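Local coordinates for fibronectin type III domain-containing protein (PDB 6P2K), which probably hydrolyses beta-glucans such as xyloglucan through its GH74 seven-bladed beta-propeller part, the portion in this chain, which binds zinc ions, at residues I569-A574 with D617-A622; M632-G637 with N646-L651; F688-K693 with M705-H710. All blocks are in the same frame, centred on the assembly; numbering follows the deposited sequence.

Contact 1: residues I569-A574 with D617-A622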
# COMPACT_ATOMS: atom_id res chain seq x y z
N ILE B 569 36.32 28.56 -3.29
CA ILE B 569 35.01 28.74 -2.67
C ILE B 569 34.13 29.51 -3.65
O ILE B 569 34.58 30.48 -4.25
CB ILE B 569 35.10 29.48 -1.33
CG1 ILE B 569 36.00 28.73 -0.35
CG2 ILE B 569 33.73 29.67 -0.72
CD1 ILE B 569 36.44 29.57 0.85
N ALA B 570 32.88 29.07 -3.79
CA ALA B 570 31.92 29.75 -4.65
C ALA B 570 30.82 30.36 -3.80
O ALA B 570 30.28 29.70 -2.91
CB ALA B 570 31.32 28.79 -5.68
N ARG B 571 30.48 31.62 -4.09
CA ARG B 571 29.35 32.26 -3.43
C ARG B 571 28.05 32.10 -4.22
O ARG B 571 26.98 31.97 -3.62
CB ARG B 571 29.65 33.75 -3.22
CG ARG B 571 28.47 34.58 -2.71
CD ARG B 571 28.06 34.19 -1.30
NE ARG B 571 27.06 35.11 -0.76
CZ ARG B 571 25.76 35.03 -1.01
NH1 ARG B 571 25.29 34.07 -1.80
NH2 ARG B 571 24.93 35.92 -0.47
N LYS B 572 28.13 32.08 -5.55
CA LYS B 572 26.96 31.85 -6.38
C LYS B 572 27.40 31.15 -7.66
O LYS B 572 28.42 31.51 -8.25
CB LYS B 572 26.24 33.17 -6.72
CG LYS B 572 25.16 33.00 -7.77
CD LYS B 572 23.98 33.93 -7.53
CE LYS B 572 22.82 33.57 -8.44
NZ LYS B 572 21.84 34.68 -8.55
N ILE B 573 26.62 30.15 -8.06
CA ILE B 573 26.83 29.44 -9.32
C ILE B 573 25.74 29.88 -10.29
O ILE B 573 24.55 29.87 -9.94
CB ILE B 573 26.80 27.92 -9.13
CG1 ILE B 573 27.92 27.48 -8.18
CG2 ILE B 573 26.94 27.21 -10.47
CD1 ILE B 573 27.86 26.01 -7.81
N ALA B 574 26.14 30.28 -11.49
CA ALA B 574 25.22 30.78 -12.52
C ALA B 574 25.37 29.92 -13.77
O ALA B 574 26.19 30.22 -14.65
CB ALA B 574 25.49 32.25 -12.83
N ASP B 617 31.01 38.05 -0.52
CA ASP B 617 29.63 37.82 -0.94
C ASP B 617 29.39 38.25 -2.39
O ASP B 617 28.27 38.59 -2.77
CB ASP B 617 28.67 38.55 0.00
CG ASP B 617 28.64 37.92 1.39
OD1 ASP B 617 28.23 36.74 1.51
OD2 ASP B 617 29.03 38.60 2.36
N ALA B 618 30.44 38.21 -3.20
CA ALA B 618 30.33 38.57 -4.60
C ALA B 618 29.46 37.57 -5.35
O ALA B 618 29.55 36.36 -5.13
CB ALA B 618 31.72 38.63 -5.24
N GLU B 619 28.62 38.08 -6.24
CA GLU B 619 27.66 37.27 -6.97
C GLU B 619 27.85 37.42 -8.48
O GLU B 619 28.37 38.43 -8.96
CB GLU B 619 26.22 37.65 -6.62
CG GLU B 619 25.77 37.22 -5.24
CD GLU B 619 24.45 37.85 -4.86
OE1 GLU B 619 24.24 39.03 -5.24
OE2 GLU B 619 23.63 37.19 -4.20
N VAL B 620 27.39 36.41 -9.21
CA VAL B 620 27.29 36.46 -10.66
C VAL B 620 25.94 35.89 -11.07
O VAL B 620 25.43 34.97 -10.42
CB VAL B 620 28.45 35.71 -11.34
CG1 VAL B 620 28.40 34.21 -11.02
CG2 VAL B 620 28.44 35.95 -12.85
N GLU B 621 25.35 36.47 -12.11
CA GLU B 621 24.08 35.99 -12.66
C GLU B 621 24.18 35.95 -14.17
O GLU B 621 24.71 36.87 -14.79
CB GLU B 621 22.91 36.90 -12.24
CG GLU B 621 21.53 36.38 -12.66
CD GLU B 621 20.80 35.65 -11.55
OE1 GLU B 621 19.94 36.28 -10.90
OE2 GLU B 621 21.08 34.45 -11.34
N ALA B 622 23.64 34.88 -14.76
CA ALA B 622 23.60 34.72 -16.21
C ALA B 622 22.17 34.45 -16.63
O ALA B 622 21.51 33.58 -16.05
CB ALA B 622 24.52 33.59 -16.67
O HOH W 1 22.80 34.61 -3.69
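Lys572 lies beside Glu619 and Ala574 beside Glu621 where two strands, 572-574 and 618-622, run in nearly the same direction: the short axes diverge by 16° and come within 6.1 Å. They belong to the first strands of successive propeller blades, and side chains bridge the gap between them. Arg571, at a corner of the chain, has CG anti to its backbone N (chi1 172°) and rests that CG 3.2 Å from Ala618 O. Its NE donates to Asp617 OD1 at 3.0 Å (159° at the hydrogen) through the oxygen's anti lone pair, the oxygen lying near the guanidinium plane, while the carboxylate stands almost perpendicular. Arg571 NH2 is held by Thr744 O and Lys693 O, and a water links Arg571 NH1 to Glu619 OE2; Glu619 is fixed by the backbone N atoms of Gly695 and Ser696. Lys572 lays its CG 3.3 Å from Val620 O and reaches on to Glu621, where NZ meets OE2 at 2.9 Å from above the carboxylate plane. Beyond it, Ala574 CB packs 3.9 Å from Val620 CG1. Two salt bridges thus clasp the blades together, and Lys572, close to the zinc ligand Asp513, probably offsets some of the local negative charge.

Contact 2: residues M632-G637 with N646-L651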
# COMPACT_ATOMS: atom_id res chain seq x y z
N MET B 632 26.20 39.22 -15.29
CA MET B 632 26.21 40.36 -14.38
C MET B 632 26.93 39.98 -13.09
O MET B 632 26.63 38.95 -12.48
CB MET B 632 24.79 40.82 -14.09
CG MET B 632 24.68 42.08 -13.25
SD MET B 632 24.51 41.74 -11.48
CE MET B 632 22.85 41.07 -11.43
N SER B 633 27.87 40.83 -12.68
CA SER B 633 28.67 40.61 -11.48
C SER B 633 28.42 41.72 -10.47
O SER B 633 28.41 42.91 -10.83
CB SER B 633 30.16 40.55 -11.83
OG SER B 633 30.97 40.75 -10.68
N PHE B 634 28.25 41.34 -9.21
CA PHE B 634 28.18 42.27 -8.09
C PHE B 634 29.37 41.95 -7.19
O PHE B 634 29.38 40.92 -6.51
CB PHE B 634 26.86 42.15 -7.34
CG PHE B 634 26.79 42.99 -6.09
CD1 PHE B 634 27.14 44.33 -6.12
CD2 PHE B 634 26.36 42.44 -4.89
CE1 PHE B 634 27.06 45.10 -4.97
CE2 PHE B 634 26.28 43.20 -3.74
CZ PHE B 634 26.63 44.54 -3.78
N ALA B 635 30.37 42.83 -7.20
CA ALA B 635 31.64 42.55 -6.55
C ALA B 635 32.45 43.84 -6.54
O ALA B 635 32.04 44.85 -7.12
CB ALA B 635 32.41 41.44 -7.27
N LYS B 636 33.60 43.79 -5.88
CA LYS B 636 34.59 44.85 -5.99
C LYS B 636 35.68 44.43 -6.97
O LYS B 636 35.82 43.25 -7.31
CB LYS B 636 35.19 45.19 -4.62
CG LYS B 636 36.30 44.26 -4.15
CD LYS B 636 36.81 44.68 -2.77
CE LYS B 636 38.20 44.15 -2.49
NZ LYS B 636 39.16 45.26 -2.18
N GLY B 637 36.44 45.41 -7.44
CA GLY B 637 37.53 45.13 -8.35
C GLY B 637 37.06 44.93 -9.79
O GLY B 637 36.05 45.48 -10.23
N ASN B 646 37.83 49.73 -2.74
CA ASN B 646 37.04 48.64 -2.20
C ASN B 646 35.55 48.80 -2.49
O ASN B 646 34.74 48.10 -1.87
CB ASN B 646 37.27 48.52 -0.69
CG ASN B 646 38.69 48.08 -0.35
OD1 ASN B 646 39.32 47.35 -1.11
ND2 ASN B 646 39.19 48.54 0.79
N ASN B 647 35.18 49.68 -3.41
CA ASN B 647 33.77 49.89 -3.73
C ASN B 647 33.23 48.74 -4.57
O ASN B 647 33.83 48.34 -5.57
CB ASN B 647 33.59 51.20 -4.49
CG ASN B 647 33.77 52.42 -3.60
OD1 ASN B 647 33.31 52.45 -2.46
ND2 ASN B 647 34.44 53.44 -4.13
N TRP B 648 32.08 48.20 -4.16
CA TRP B 648 31.40 47.19 -4.96
C TRP B 648 30.61 47.87 -6.07
O TRP B 648 30.05 48.95 -5.88
CB TRP B 648 30.48 46.35 -4.09
CG TRP B 648 31.20 45.40 -3.19
CD1 TRP B 648 32.33 45.65 -2.47
CD2 TRP B 648 30.85 44.04 -2.91
NE1 TRP B 648 32.70 44.54 -1.76
CE2 TRP B 648 31.81 43.54 -2.00
CE3 TRP B 648 29.81 43.21 -3.33
CZ2 TRP B 648 31.76 42.23 -1.52
CZ3 TRP B 648 29.76 41.91 -2.84
CH2 TRP B 648 30.73 41.44 -1.95
N GLN B 649 30.58 47.23 -7.23
CA GLN B 649 29.94 47.79 -8.41
C GLN B 649 29.19 46.69 -9.14
O GLN B 649 29.40 45.50 -8.90
CB GLN B 649 30.97 48.44 -9.36
CG GLN B 649 31.96 49.38 -8.68
CD GLN B 649 33.13 49.75 -9.57
OE1 GLN B 649 33.48 50.93 -9.71
NE2 GLN B 649 33.75 48.75 -10.18
N ILE B 650 28.30 47.10 -10.05
CA ILE B 650 27.62 46.18 -10.95
C ILE B 650 28.31 46.27 -12.31
O ILE B 650 28.34 47.34 -12.93
CB ILE B 650 26.12 46.50 -11.08
CG1 ILE B 650 25.43 46.42 -9.71
CG2 ILE B 650 25.47 45.51 -12.03
CD1 ILE B 650 25.32 45.02 -9.16
N LEU B 651 28.88 45.15 -12.76
CA LEU B 651 29.51 45.06 -14.06
C LEU B 651 28.69 44.14 -14.95
O LEU B 651 28.15 43.13 -14.48
CB LEU B 651 30.95 44.54 -13.96
CG LEU B 651 31.90 45.28 -13.01
CD1 LEU B 651 33.34 44.88 -13.28
CD2 LEU B 651 31.74 46.78 -13.16
O HOH W 2 31.32 43.55 -10.24
O HOH W 3 33.27 45.71 -9.33
O HOH W 4 36.35 48.15 -6.65
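Phe634 swings its CG anti to the backbone N (chi1 174°), while Trp648 across the strand pair carries its CG anti to the carbonyl carbon (chi1 -72°); these settings direct both CG atoms, and so the ring-bearing ends, to the same region, where the rings meet edge to face. The indole presents the edge of its six-membered ring to the phenyl face, with CE3 over the ring centre and 3.5 Å from Phe634 CZ; the Phe634 and Trp648 six-membered ring centroids are 4.9 Å apart and the planes 65° apart. One face of the indole also takes a CH-pi contact, Ala635 CA lying 4.2 Å from the centroid of the Trp648 six-membered ring and offset toward its rim. Ile650 CD1 adds to the cluster, 3.6 Å from Phe634 CD1, and on its other branch CG2 meets Met632 CG at 3.7 Å.

The backbones form an antiparallel pair. Ser633 and Leu651 exchange nearly straight bonds, Ser633 N reaching Leu651 O at 2.9 Å. At the next hydrogen-bonded pair Gln649 N to Ala635 O is short, 2.8 Å, but Ala635 N to Gln649 O is weak, 3.3 Å. Three waters bridge the two segments: one joins Ser633 OG to Gln649 O, another touches Ala635 O, Gly637 O and Gln649 NE2, and a third spans Gly637 N and Asn647 O. Gln649 is further anchored outside the pair, NE2 to Leu642 O and OE1 to Lys662 NZ.

The strands are the central two of a four-stranded blade, flanked by strands 618-625 and 661-664. Met632, Phe634 and Ile650 face strand 702-709 of the following blade, whereas Ser633, Ala635 and Leu651 lie against strand 605-615 of the preceding one.

Contact 3: residues F688-K693 with M705-H710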
# COMPACT_ATOMS: atom_id res chain seq x y z
N PHE B 688 30.37 54.25 6.48
CA PHE B 688 29.66 53.35 5.58
C PHE B 688 30.53 52.99 4.38
O PHE B 688 31.07 53.87 3.71
CB PHE B 688 28.35 53.98 5.11
CG PHE B 688 27.58 53.11 4.16
CD1 PHE B 688 26.84 52.03 4.63
CD2 PHE B 688 27.59 53.36 2.80
CE1 PHE B 688 26.13 51.22 3.77
CE2 PHE B 688 26.88 52.55 1.93
CZ PHE B 688 26.15 51.49 2.41
N LYS B 689 30.63 51.70 4.11
CA LYS B 689 31.30 51.19 2.92
C LYS B 689 30.26 50.64 1.96
O LYS B 689 29.31 49.96 2.38
CB LYS B 689 32.32 50.10 3.29
CG LYS B 689 33.30 50.53 4.37
CD LYS B 689 34.32 49.44 4.68
CE LYS B 689 33.66 48.23 5.32
NZ LYS B 689 33.17 48.52 6.70
N PHE B 690 30.42 50.94 0.68
CA PHE B 690 29.45 50.52 -0.34
C PHE B 690 29.77 49.08 -0.74
O PHE B 690 30.35 48.81 -1.80
CB PHE B 690 29.48 51.46 -1.53
CG PHE B 690 28.66 52.70 -1.33
CD1 PHE B 690 29.19 53.81 -0.70
CD2 PHE B 690 27.34 52.76 -1.77
CE1 PHE B 690 28.44 54.96 -0.51
CE2 PHE B 690 26.58 53.90 -1.58
CZ PHE B 690 27.13 55.00 -0.95
N THR B 691 29.37 48.15 0.13
CA THR B 691 29.49 46.73 -0.16
C THR B 691 28.10 46.10 -0.17
O THR B 691 27.09 46.80 -0.32
CB THR B 691 30.37 46.03 0.87
OG1 THR B 691 29.86 46.27 2.19
CG2 THR B 691 31.79 46.55 0.80
N GLY B 692 28.04 44.78 -0.01
CA GLY B 692 26.76 44.09 0.07
C GLY B 692 26.95 42.71 0.64
O GLY B 692 28.07 42.21 0.79
N LYS B 693 25.82 42.09 1.00
CA LYS B 693 25.79 40.71 1.45
C LYS B 693 25.34 39.77 0.34
O LYS B 693 25.12 38.58 0.59
CB LYS B 693 24.87 40.57 2.66
CG LYS B 693 25.57 40.73 3.99
CD LYS B 693 26.49 39.56 4.28
CE LYS B 693 26.34 39.07 5.71
NZ LYS B 693 27.00 37.75 5.92
N MET B 705 19.98 45.18 -7.18
CA MET B 705 21.10 45.07 -6.26
C MET B 705 20.78 45.87 -5.01
O MET B 705 19.85 46.69 -4.99
CB MET B 705 22.41 45.56 -6.91
CG MET B 705 22.42 47.03 -7.29
SD MET B 705 22.95 48.11 -5.95
CE MET B 705 24.61 47.50 -5.65
N SER B 706 21.56 45.65 -3.96
CA SER B 706 21.34 46.32 -2.68
C SER B 706 22.68 46.63 -2.02
O SER B 706 23.50 45.73 -1.83
CB SER B 706 20.48 45.45 -1.75
OG SER B 706 20.59 45.87 -0.41
N TYR B 707 22.89 47.90 -1.68
CA TYR B 707 24.11 48.34 -1.01
C TYR B 707 23.92 48.24 0.50
O TYR B 707 22.98 48.82 1.05
CB TYR B 707 24.46 49.77 -1.41
CG TYR B 707 25.35 49.88 -2.63
CD1 TYR B 707 26.58 49.25 -2.67
CD2 TYR B 707 24.95 50.61 -3.75
CE1 TYR B 707 27.40 49.34 -3.77
CE2 TYR B 707 25.77 50.71 -4.86
CZ TYR B 707 26.99 50.07 -4.87
OH TYR B 707 27.80 50.16 -5.98
N TYR B 708 24.83 47.53 1.16
CA TYR B 708 24.65 47.20 2.57
C TYR B 708 26.01 46.90 3.19
O TYR B 708 26.80 46.14 2.63
CB TYR B 708 23.71 45.99 2.71
CG TYR B 708 23.60 45.43 4.10
CD1 TYR B 708 22.81 46.05 5.06
CD2 TYR B 708 24.26 44.25 4.44
CE1 TYR B 708 22.70 45.52 6.34
CE2 TYR B 708 24.15 43.72 5.71
CZ TYR B 708 23.37 44.35 6.65
OH TYR B 708 23.27 43.82 7.92
N ASP B 709 26.28 47.51 4.35
CA ASP B 709 27.54 47.32 5.07
C ASP B 709 27.25 46.49 6.32
O ASP B 709 26.74 47.00 7.32
CB ASP B 709 28.18 48.66 5.43
CG ASP B 709 29.62 48.52 5.92
OD1 ASP B 709 30.00 47.41 6.36
OD2 ASP B 709 30.36 49.52 5.86
N HIS B 710 27.58 45.19 6.25
CA HIS B 710 27.29 44.28 7.35
C HIS B 710 28.08 44.61 8.61
O HIS B 710 27.70 44.15 9.69
CB HIS B 710 27.60 42.84 6.92
CG HIS B 710 29.06 42.50 6.95
ND1 HIS B 710 29.91 42.77 5.89
CD2 HIS B 710 29.82 41.92 7.90
CE1 HIS B 710 31.13 42.37 6.20
NE2 HIS B 710 31.10 41.85 7.42
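Phe690 drives its edge into the face of Tyr707, a T-shaped pair with planes 85° apart and centroids of the Phe690 and Tyr707 rings 5.0 Å apart. Phe690 CD2 sits over the centre of the tyrosine ring, 3.6 Å from Tyr707 CG, while Met705 CE covers the opposite face. Phe688 in turn places CE2 over the centre of the Phe690 ring and brings CE1 within 3.7 Å of Asp709 CB. An inverse gamma turn centred on Phe690 bends the loop between Lys689 and Thr691, each of which bonds to the strand. The carboxylate of Asp709 takes two donors on OD2: Lys689 N at 2.8 Å on the anti side, and Lys689 NZ at 3.1 Å on the syn lone pair; the ammonium also meets Asp711. Thr691 sets OG1 between its backbone N and carbonyl carbon (chi1 56°) and donates to Tyr708 O at 3.1 Å, while Tyr708 N returns a bond of 2.8 Å to Thr691 O from above the carbonyl plane. Lys693 runs alongside Tyr708, its CG at the ring edge. Aromatic packing and polar bonds thus hold the same run, 688-691; Asp709 OD2, probably polarised by the Lys689 ammonium, ties the turn at Phe690 to strand 702-709.

The three contacts follow one another along the chain, none nesting in or crossing another. Contact 1 closes the longest loop, 42 residues holding strands 582-588, 593-599 and 605-615 that complete the blade begun by strand 567-575. Contact 2 then pairs the middle strands of the next blade across a short excursion, and contact 3 folds the segment before strand 697-699 onto the second strand, 702-709, of the blade after that. Space joins them too: strands 618-625 and 628-634 are hydrogen-bonded neighbours linking contacts 1 and 2. Trp648 ties contact 2 to contact 3 through Phe690 O and Tyr707 OH, and Arg571 reaches Lys693 O, bringing three successive blades of a propeller together.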